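Local coordinates for GTP-sensing transcriptional pleiotropic repressor CodY (Clostridioides difficile, PDB 5N0L), which represses transcription as a nutrient sensor, responding to GTP and to branched-chain amino acids such as isoleucine, which its GAF domain binds, at the interface of chains A and B. Residues are numbered along the deposited sequence; one frame, centred on the assembly and turned at random. Chains: chain A/B, GTP-sensing transcriptional pleiotropic repressor CodY.

The interface of chains A and B. Residues chain A 32, 36, 146, 149-150; chain B 15-16, 19.
B:Ile15, on the N-terminal helix 7-21 of chain B, inserts its branched side chain between helices 30-40 and 141-158 of chain A, and both branches touch both helices, with different residues. CG1 lies against CG2 of A:Ile146 at 3.8 Å, while the terminal CD1 runs on to the backbone of A:Leu36, 4.0 Å from its CA. The other branch, CG2, stands anti to the backbone N and diverges from CG1 at CB, which turns it toward the A:Tyr149 ring, 4.0 Å from CE1, and toward A:Ser150 OG and A:Leu32 CD1. One turn further along the helix, CD2 of B:Leu19 reaches the same A:Leu32 methyl at 4.1 Å, extending the apolar strip. With 57 Å² hidden, against 29 Å² for A:Tyr149, B:Ile15 is the main apolar insertion of this patch. The two-fold symmetric interface repeats the patch with chains exchanged, consistent with a dimer, although the coordinates alone do not establish the solution state.

A:Ser150 adds a polar group beside the B:Ile15 methyl, but its hydroxyl OG is bonded within its own helix to the carbonyl O of A:Ile146 at 2.9 Å. With the hydroxyl engaged inside chain A, OG meets CG2 of B:Ile15 at 3.9 Å as a packing contact. Toward the rim, A:Tyr149 slides antiparallel past B:Ile15; its chi1 of 88° sets CG between the backbone N and the carbonyl carbon, an unusual choice in a helix that carries the phenol across to B:Asn16. Ring and amide planes are turned 53° apart, and the phenol OH of A:Tyr149 donates to the amide oxygen OD1 of B:Asn16 over 2.8 Å, from 47° above the carbonyl plane and not along a lone pair.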
# COMPACT_ATOMS: atom_id res chain seq x y z
N LEU A 32 -3.91 18.64 10.57
CA LEU A 32 -3.18 18.55 11.92
C LEU A 32 -2.62 19.91 12.23
O LEU A 32 -2.64 20.38 13.39
CB LEU A 32 -2.08 17.53 11.83
CG LEU A 32 -1.11 17.37 13.06
CD1 LEU A 32 -1.97 17.11 14.29
CD2 LEU A 32 -0.11 16.28 12.89
N LEU A 36 -3.36 21.88 15.79
CA LEU A 36 -2.22 22.42 16.60
C LEU A 36 -2.23 23.90 16.69
O LEU A 36 -1.95 24.49 17.77
CB LEU A 36 -0.87 22.07 15.97
CG LEU A 36 -0.39 20.74 16.14
CD1 LEU A 36 0.76 20.27 15.26
CD2 LEU A 36 0.02 20.52 17.65
N ILE A 146 2.28 17.86 23.43
CA ILE A 146 1.31 17.89 22.28
C ILE A 146 2.16 18.00 20.99
O ILE A 146 1.95 17.26 20.04
CB ILE A 146 0.30 19.00 22.37
CG1 ILE A 146 -0.62 18.70 23.61
CG2 ILE A 146 -0.51 19.16 21.08
CD1 ILE A 146 -1.43 19.87 23.96
N TYR A 149 4.25 14.55 20.33
CA TYR A 149 3.53 13.47 19.90
C TYR A 149 2.97 13.79 18.46
O TYR A 149 2.92 12.85 17.65
CB TYR A 149 2.49 12.90 20.82
CG TYR A 149 1.16 13.39 20.82
CD1 TYR A 149 0.22 13.05 19.79
CD2 TYR A 149 0.67 14.04 21.97
CE1 TYR A 149 -1.08 13.43 19.89
CE2 TYR A 149 -0.62 14.44 22.04
CZ TYR A 149 -1.51 14.10 21.04
OH TYR A 149 -2.79 14.51 21.17
N SER A 150 2.58 15.01 18.23
CA SER A 150 2.06 15.39 16.87
C SER A 150 3.15 15.25 15.82
O SER A 150 2.83 14.65 14.73
CB SER A 150 1.56 16.82 16.91
OG SER A 150 0.36 16.99 17.62
N ILE B 15 -6.76 17.37 19.57
CA ILE B 15 -5.82 16.86 18.55
C ILE B 15 -6.23 15.48 18.16
O ILE B 15 -6.20 15.10 16.96
CB ILE B 15 -4.35 16.77 19.02
CG1 ILE B 15 -3.79 18.14 19.39
CG2 ILE B 15 -3.43 16.07 17.99
CD1 ILE B 15 -3.78 19.15 18.22
N ASN B 16 -6.52 14.61 19.15
CA ASN B 16 -6.87 13.24 18.84
C ASN B 16 -8.15 13.09 17.97
O ASN B 16 -8.22 12.16 17.16
CB ASN B 16 -6.93 12.35 20.08
CG ASN B 16 -5.54 12.15 20.71
OD1 ASN B 16 -4.54 12.52 20.16
ND2 ASN B 16 -5.51 11.63 21.97
N LEU B 19 -6.99 13.53 14.56
CA LEU B 19 -6.26 12.33 14.14
C LEU B 19 -7.15 11.11 13.93
O LEU B 19 -7.15 10.48 12.83
CB LEU B 19 -5.16 12.03 15.06
CG LEU B 19 -4.13 13.09 15.14
CD1 LEU B 19 -3.16 12.67 16.22
CD2 LEU B 19 -3.39 13.25 13.79